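Local coordinates for BtGH115A (Bacteroides thetaiotaomicron, PDB 5BY3), which is a family GH115 4-O-methyl-alpha-glucuronidase with specificity for decorated arabinogalactans, at residues D367-H375 against Y392-H403. Numbering follows the deposited sequence.
Sequences DDNYGYIRH and YHVSYWGRPHDH
Asp-367 grips His-393 twice where two neighbouring parallel strands of the TIM barrel, 362-366 and 388-393, run out into their C-terminal loops. Asp-367 OD1 takes the ring N-H of His-393 ND1 on its syn side at 2.8 Å, carboxylate and imidazole nearly coplanar, while Asp-367 OD2 accepts from the backbone N of His-393 at 2.6 Å from above the carboxylate plane. A chi1 of 77° sets CG between the backbone N and the carbonyl carbon of Asp-367; there OD1 also accepts the N-H of Asn-369, closing an Asx turn, and OD2 lies over a face of the Tyr-392 ring. With an alanine in place of Asp-367, the ring and backbone N-H groups of His-393 would probably both lose their acceptor, and the imidazole would be freer to turn. Asn-369 fits between two rings. Its CB sits 3.3 Å from the Tyr-396 centroid, almost straight above the centre, and its amide stacks flat on that ring, planes 4° apart; against His-393 the same amide stands nearly upright, Asn-369 ND2 over the ring face 3.1 Å from CE1. Tyr-370 reaches past this pair into the loop 398-401, with His-403 CE1 over one ring face, 3.5 Å from Tyr-370 CD2, and Pro-400, after its cis peptide, bringing CD against CZ. A nickel ion lies about 9 Å from the His-403 side chain. The Tyr-370 hydroxyl OH donates to His-401 O at 2.6 Å, meeting it from above the carbonyl plane. One water joins the two segments, donating to Asn-369 OD1 and Arg-399 O and accepting at 2.7 Å from Tyr-396 OH, which is also hydrogen-bonded to Lys-345 NZ.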
ATOM      1  N   ASP A 367      -0.497   6.708  -8.238  1.00 44.61           N
ATOM      2  CA  ASP A 367       0.833   7.084  -7.766  1.00 41.01           C
ATOM      3  C   ASP A 367       1.823   6.719  -8.878  1.00 38.82           C
ATOM      4  O   ASP A 367       1.407   6.142  -9.856  1.00 35.45           O
ATOM      5  CB  ASP A 367       1.150   6.398  -6.436  1.00 45.83           C
ATOM      6  CG  ASP A 367       1.549   4.910  -6.590  1.00 47.78           C
ATOM      7  OD1 ASP A 367       1.574   4.325  -7.714  1.00 46.96           O
ATOM      8  OD2 ASP A 367       1.867   4.323  -5.549  1.00 46.95           O
ATOM      9  N   ASP A 368       3.116   7.038  -8.719  1.00 37.61           N
ATOM     10  CA  ASP A 368       4.108   6.830  -9.775  1.00 32.54           C
ATOM     11  C   ASP A 368       4.813   5.475  -9.602  1.00 35.47           C
ATOM     12  O   ASP A 368       5.942   5.281 -10.040  1.00 34.63           O
ATOM     13  CB  ASP A 368       5.110   7.984  -9.748  1.00 32.33           C
ATOM     14  CG  ASP A 368       5.937   8.055  -8.428  1.00 38.60           C
ATOM     15  OD1 ASP A 368       5.664   7.320  -7.444  1.00 36.98           O
ATOM     16  OD2 ASP A 368       6.896   8.860  -8.387  1.00 42.11           O
ATOM     17  N   ASN A 369       4.131   4.568  -8.918  1.00 36.41           N
ATOM     18  CA  ASN A 369       4.599   3.235  -8.619  1.00 39.61           C
ATOM     19  C   ASN A 369       5.558   3.170  -7.444  1.00 40.68           C
ATOM     20  O   ASN A 369       5.880   2.067  -6.986  1.00 40.92           O
ATOM     21  CB  ASN A 369       5.205   2.539  -9.860  1.00 43.72           C
ATOM     22  CG  ASN A 369       4.362   2.726 -11.124  1.00 46.38           C
ATOM     23  OD1 ASN A 369       4.868   3.217 -12.151  1.00 52.87           O
ATOM     24  ND2 ASN A 369       3.098   2.342 -11.060  1.00 40.66           N
ATOM     25  N   TYR A 370       6.028   4.333  -6.973  1.00 39.00           N
ATOM     26  CA  TYR A 370       6.904   4.389  -5.808  1.00 31.91           C
ATOM     27  C   TYR A 370       6.273   5.190  -4.677  1.00 35.23           C
ATOM     28  O   TYR A 370       6.972   5.737  -3.806  1.00 38.69           O
ATOM     29  CB  TYR A 370       8.306   4.827  -6.213  1.00 33.21           C
ATOM     30  CG  TYR A 370       8.956   3.891  -7.247  1.00 38.84           C
ATOM     31  CD1 TYR A 370       8.517   3.848  -8.570  1.00 39.61           C
ATOM     32  CD2 TYR A 370      10.014   3.024  -6.889  1.00 43.67           C
ATOM     33  CE1 TYR A 370       9.102   2.984  -9.494  1.00 44.09           C
ATOM     34  CE2 TYR A 370      10.608   2.148  -7.815  1.00 39.22           C
ATOM     35  CZ  TYR A 370      10.150   2.131  -9.101  1.00 39.41           C
ATOM     36  OH  TYR A 370      10.708   1.281 -10.007  1.00 39.57           O
ATOM     37  N   GLY A 371       4.936   5.208  -4.651  1.00 33.03           N
ATOM     38  CA  GLY A 371       4.185   5.778  -3.529  1.00 34.01           C
ATOM     39  C   GLY A 371       4.076   7.303  -3.510  1.00 39.32           C
ATOM     40  O   GLY A 371       3.743   7.905  -2.464  1.00 36.17           O
ATOM     41  N   TYR A 372       4.370   7.927  -4.660  1.00 34.03           N
ATOM     42  CA  TYR A 372       4.116   9.361  -4.883  1.00 34.08           C
ATOM     43  C   TYR A 372       2.982   9.607  -5.859  1.00 34.74           C
ATOM     44  O   TYR A 372       3.112   9.375  -7.077  1.00 36.85           O
ATOM     45  CB  TYR A 372       5.375  10.069  -5.366  1.00 33.52           C
ATOM     46  CG  TYR A 372       6.529   9.928  -4.399  1.00 36.50           C
ATOM     47  CD1 TYR A 372       6.585  10.694  -3.213  1.00 33.62           C
ATOM     48  CD2 TYR A 372       7.559   8.992  -4.643  1.00 34.01           C
ATOM     49  CE1 TYR A 372       7.660  10.575  -2.322  1.00 29.77           C
ATOM     50  CE2 TYR A 372       8.611   8.855  -3.751  1.00 32.90           C
ATOM     51  CZ  TYR A 372       8.660   9.638  -2.601  1.00 32.83           C
ATOM     52  OH  TYR A 372       9.743   9.497  -1.769  1.00 32.39           O
ATOM     53  N   ILE A 373       1.860  10.065  -5.313  1.00 38.64           N
ATOM     54  CA  ILE A 373       0.631  10.350  -6.103  1.00 37.89           C
ATOM     55  C   ILE A 373       0.880  11.383  -7.217  1.00 39.24           C
ATOM     56  O   ILE A 373       1.351  12.497  -6.936  1.00 36.19           O
ATOM     57  CB  ILE A 373      -0.540  10.740  -5.165  1.00 35.56           C
ATOM     58  CG1 ILE A 373      -0.862   9.531  -4.290  1.00 36.35           C
ATOM     59  CG2 ILE A 373      -1.779  11.149  -5.958  1.00 37.65           C
ATOM     60  CD1 ILE A 373      -1.812   9.779  -3.129  1.00 37.58           C
ATOM     61  N   ARG A 374       0.584  11.010  -8.473  1.00 41.57           N
ATOM     62  CA  ARG A 374       0.852  11.919  -9.623  1.00 42.52           C
ATOM     63  C   ARG A 374      -0.158  13.098  -9.729  1.00 49.22           C
ATOM     64  O   ARG A 374       0.210  14.209 -10.107  1.00 44.40           O
ATOM     65  CB  ARG A 374       0.975  11.167 -10.953  1.00 40.18           C
ATOM     66  CG  ARG A 374       2.198  10.249 -11.080  1.00 41.32           C
ATOM     67  CD  ARG A 374       2.665  10.247 -12.532  1.00 40.06           C
ATOM     68  NE  ARG A 374       3.878   9.486 -12.773  1.00 33.73           N
ATOM     69  CZ  ARG A 374       5.091  10.005 -12.884  1.00 38.28           C
ATOM     70  NH1 ARG A 374       5.290  11.330 -12.765  1.00 41.56           N
ATOM     71  NH2 ARG A 374       6.117   9.203 -13.111  1.00 32.38           N
ATOM     72  N   HIS A 375      -1.422  12.866  -9.375  1.00 47.64           N
ATOM     73  CA  HIS A 375      -2.409  13.917  -9.572  1.00 46.88           C
ATOM     74  C   HIS A 375      -3.441  13.996  -8.476  1.00 44.34           C
ATOM     75  O   HIS A 375      -4.055  12.983  -8.101  1.00 43.13           O
ATOM     76  CB  HIS A 375      -3.092  13.807 -10.953  1.00 49.92           C
ATOM     77  CG  HIS A 375      -4.066  14.906 -11.220  1.00 53.16           C
ATOM     78  ND1 HIS A 375      -3.704  16.079 -11.843  1.00 53.11           N
ATOM     79  CD2 HIS A 375      -5.379  15.034 -10.900  1.00 54.26           C
ATOM     80  CE1 HIS A 375      -4.757  16.874 -11.916  1.00 54.72           C
ATOM     81  NE2 HIS A 375      -5.782  16.269 -11.340  1.00 52.60           N
ATOM     82  N   TYR A 392      -2.672   3.040  -5.483  1.00 40.45           N
ATOM     83  CA  TYR A 392      -1.386   3.229  -4.800  1.00 37.20           C
ATOM     84  C   TYR A 392      -0.577   1.929  -4.797  1.00 35.63           C
ATOM     85  O   TYR A 392      -1.168   0.846  -4.763  1.00 33.66           O
ATOM     86  CB  TYR A 392      -1.631   3.678  -3.361  1.00 36.03           C
ATOM     87  CG  TYR A 392      -0.463   4.397  -2.665  1.00 38.81           C
ATOM     88  CD1 TYR A 392      -0.279   5.765  -2.802  1.00 38.82           C
ATOM     89  CD2 TYR A 392       0.425   3.704  -1.840  1.00 39.85           C
ATOM     90  CE1 TYR A 392       0.764   6.419  -2.154  1.00 41.14           C
ATOM     91  CE2 TYR A 392       1.459   4.349  -1.186  1.00 39.86           C
ATOM     92  CZ  TYR A 392       1.620   5.710  -1.350  1.00 42.78           C
ATOM     93  OH  TYR A 392       2.633   6.371  -0.711  1.00 38.77           O
ATOM     94  N   HIS A 393       0.756   2.046  -4.820  1.00 33.21           N
ATOM     95  CA  HIS A 393       1.654   0.892  -4.860  1.00 38.09           C
ATOM     96  C   HIS A 393       2.476   0.734  -3.596  1.00 37.21           C
ATOM     97  O   HIS A 393       3.163   1.673  -3.204  1.00 37.70           O
ATOM     98  CB  HIS A 393       2.639   0.991  -6.038  1.00 38.79           C
ATOM     99  CG  HIS A 393       2.042   0.673  -7.369  1.00 42.75           C
ATOM    100  ND1 HIS A 393       1.279   1.579  -8.080  1.00 46.41           N
ATOM    101  CD2 HIS A 393       2.117  -0.440  -8.134  1.00 40.43           C
ATOM    102  CE1 HIS A 393       0.904   1.033  -9.223  1.00 45.20           C
ATOM    103  NE2 HIS A 393       1.401  -0.191  -9.282  1.00 44.79           N
ATOM    104  N   VAL A 394       2.417  -0.441  -2.972  1.00 34.55           N
ATOM    105  CA  VAL A 394       3.471  -0.852  -1.996  1.00 36.77           C
ATOM    106  C   VAL A 394       4.324  -2.005  -2.556  1.00 37.59           C
ATOM    107  O   VAL A 394       5.187  -2.546  -1.886  1.00 38.55           O
ATOM    108  CB  VAL A 394       2.944  -1.194  -0.569  1.00 35.53           C
ATOM    109  CG1 VAL A 394       2.347   0.042   0.115  1.00 31.05           C
ATOM    110  CG2 VAL A 394       1.964  -2.353  -0.603  1.00 34.16           C
ATOM    111  N   SER A 395       4.075  -2.331  -3.825  1.00 40.93           N
ATOM    112  CA  SER A 395       4.830  -3.345  -4.571  1.00 41.95           C
ATOM    113  C   SER A 395       4.820  -3.000  -6.078  1.00 39.18           C
ATOM    114  O   SER A 395       3.858  -2.436  -6.580  1.00 34.51           O
ATOM    115  CB  SER A 395       4.249  -4.732  -4.292  1.00 37.63           C
ATOM    116  OG  SER A 395       4.876  -5.694  -5.103  1.00 45.47           O
ATOM    117  N   TYR A 396       5.890  -3.308  -6.798  1.00 35.81           N
ATOM    118  CA  TYR A 396       5.888  -2.951  -8.202  1.00 36.27           C
ATOM    119  C   TYR A 396       6.878  -3.706  -9.047  1.00 35.02           C
ATOM    120  O   TYR A 396       7.965  -4.063  -8.586  1.00 37.55           O
ATOM    121  CB  TYR A 396       6.137  -1.452  -8.333  1.00 35.82           C
ATOM    122  CG  TYR A 396       6.184  -0.914  -9.718  1.00 35.91           C
ATOM    123  CD1 TYR A 396       5.044  -0.875 -10.497  1.00 35.97           C
ATOM    124  CD2 TYR A 396       7.374  -0.411 -10.247  1.00 38.38           C
ATOM    125  CE1 TYR A 396       5.074  -0.372 -11.795  1.00 35.07           C
ATOM    126  CE2 TYR A 396       7.409   0.135 -11.530  1.00 41.51           C
ATOM    127  CZ  TYR A 396       6.250   0.137 -12.306  1.00 40.96           C
ATOM    128  OH  TYR A 396       6.246   0.689 -13.568  1.00 39.17           O
ATOM    129  N   TRP A 397       6.503  -3.913 -10.301  1.00 37.73           N
ATOM    130  CA  TRP A 397       7.430  -4.438 -11.325  1.00 39.66           C
ATOM    131  C   TRP A 397       7.554  -3.356 -12.379  1.00 36.68           C
ATOM    132  O   TRP A 397       6.559  -2.991 -12.983  1.00 40.07           O
ATOM    133  CB  TRP A 397       6.873  -5.756 -11.904  1.00 37.57           C
ATOM    134  CG  TRP A 397       7.393  -6.214 -13.273  1.00 38.60           C
ATOM    135  CD1 TRP A 397       8.282  -5.563 -14.105  1.00 38.19           C
ATOM    136  CD2 TRP A 397       7.032  -7.405 -13.949  1.00 37.71           C
ATOM    137  NE1 TRP A 397       8.502  -6.284 -15.240  1.00 38.20           N
ATOM    138  CE2 TRP A 397       7.740  -7.414 -15.193  1.00 38.95           C
ATOM    139  CE3 TRP A 397       6.177  -8.482 -13.637  1.00 42.09           C
ATOM    140  CZ2 TRP A 397       7.633  -8.466 -16.121  1.00 41.57           C
ATOM    141  CZ3 TRP A 397       6.053  -9.548 -14.575  1.00 46.29           C
ATOM    142  CH2 TRP A 397       6.787  -9.527 -15.801  1.00 47.45           C
ATOM    143  N   GLY A 398       8.757  -2.825 -12.580  1.00 36.98           N
ATOM    144  CA  GLY A 398       8.969  -1.771 -13.562  1.00 34.16           C
ATOM    145  C   GLY A 398      10.217  -0.964 -13.335  1.00 38.56           C
ATOM    146  O   GLY A 398      11.063  -1.367 -12.549  1.00 38.87           O
ATOM    147  N   ARG A 399      10.315   0.161 -14.055  1.00 35.34           N
ATOM    148  CA  ARG A 399      11.450   1.060 -14.064  1.00 38.17           C
ATOM    149  C   ARG A 399      11.282   2.146 -12.995  1.00 36.37           C
ATOM    150  O   ARG A 399      10.154   2.525 -12.695  1.00 31.59           O
ATOM    151  CB  ARG A 399      11.528   1.790 -15.412  1.00 41.60           C
ATOM    152  CG  ARG A 399      10.386   2.803 -15.618  1.00 43.23           C
ATOM    153  CD  ARG A 399      10.414   3.393 -17.000  1.00 43.68           C
ATOM    154  NE  ARG A 399      10.055   2.358 -17.954  1.00 47.86           N
ATOM    155  CZ  ARG A 399      10.031   2.505 -19.271  1.00 50.91           C
ATOM    156  NH1 ARG A 399      10.345   3.662 -19.866  1.00 46.63           N
ATOM    157  NH2 ARG A 399       9.675   1.471 -19.988  1.00 49.72           N
ATOM    158  N   PRO A 400      12.382   2.672 -12.448  1.00 35.72           N
ATOM    159  CA  PRO A 400      13.776   2.215 -12.711  1.00 34.36           C
ATOM    160  C   PRO A 400      14.153   0.830 -12.123  1.00 38.45           C
ATOM    161  O   PRO A 400      15.155   0.250 -12.536  1.00 39.90           O
ATOM    162  CB  PRO A 400      14.603   3.310 -12.044  1.00 35.64           C
ATOM    163  CG  PRO A 400      13.741   3.720 -10.871  1.00 37.08           C
ATOM    164  CD  PRO A 400      12.327   3.704 -11.393  1.00 35.81           C
ATOM    165  N   HIS A 401      13.391   0.298 -11.157  1.00 37.28           N
ATOM    166  CA  HIS A 401      13.694  -1.065 -10.625  1.00 34.96           C
ATOM    167  C   HIS A 401      12.481  -1.672  -9.878  1.00 33.95           C
ATOM    168  O   HIS A 401      11.823  -0.955  -9.147  1.00 32.15           O
ATOM    169  CB  HIS A 401      14.950  -1.022  -9.724  1.00 35.60           C
ATOM    170  CG  HIS A 401      15.530  -2.363  -9.453  1.00 35.98           C
ATOM    171  ND1 HIS A 401      14.898  -3.292  -8.653  1.00 33.55           N
ATOM    172  CD2 HIS A 401      16.657  -2.959  -9.916  1.00 35.66           C
ATOM    173  CE1 HIS A 401      15.614  -4.407  -8.639  1.00 35.57           C
ATOM    174  NE2 HIS A 401      16.688  -4.228  -9.394  1.00 35.88           N
ATOM    175  N   ASP A 402      12.215  -2.976 -10.023  1.00 36.89           N
ATOM    176  CA  ASP A 402      11.162  -3.661  -9.216  1.00 36.62           C
ATOM    177  C   ASP A 402      11.472  -3.574  -7.714  1.00 38.66           C
ATOM    178  O   ASP A 402      12.637  -3.696  -7.308  1.00 31.94           O
ATOM    179  CB  ASP A 402      11.025  -5.167  -9.461  1.00 38.81           C
ATOM    180  CG  ASP A 402      11.095  -5.613 -10.946  1.00 45.85           C
ATOM    181  OD1 ASP A 402      11.261  -4.786 -11.885  1.00 39.47           O
ATOM    182  OD2 ASP A 402      11.009  -6.877 -11.136  1.00 43.88           O
ATOM    183  N   HIS A 403      10.424  -3.343  -6.910  1.00 36.27           N
ATOM    184  CA  HIS A 403      10.454  -3.703  -5.514  1.00 32.28           C
ATOM    185  C   HIS A 403       9.413  -4.766  -5.266  1.00 32.03           C
ATOM    186  O   HIS A 403       8.235  -4.458  -5.055  1.00 32.83           O
ATOM    187  CB  HIS A 403      10.304  -2.497  -4.581  1.00 31.47           C
ATOM    188  CG  HIS A 403       9.211  -1.533  -4.949  1.00 33.50           C
ATOM    189  ND1 HIS A 403       9.294  -0.693  -6.048  1.00 33.78           N
ATOM    190  CD2 HIS A 403       8.034  -1.240  -4.332  1.00 30.81           C
ATOM    191  CE1 HIS A 403       8.212   0.073  -6.085  1.00 34.99           C
ATOM    192  NE2 HIS A 403       7.418  -0.263  -5.077  1.00 30.75           N
TER
HETATM  193  O   HOH W   1       7.375   3.118 -13.614  1.00 42.29           O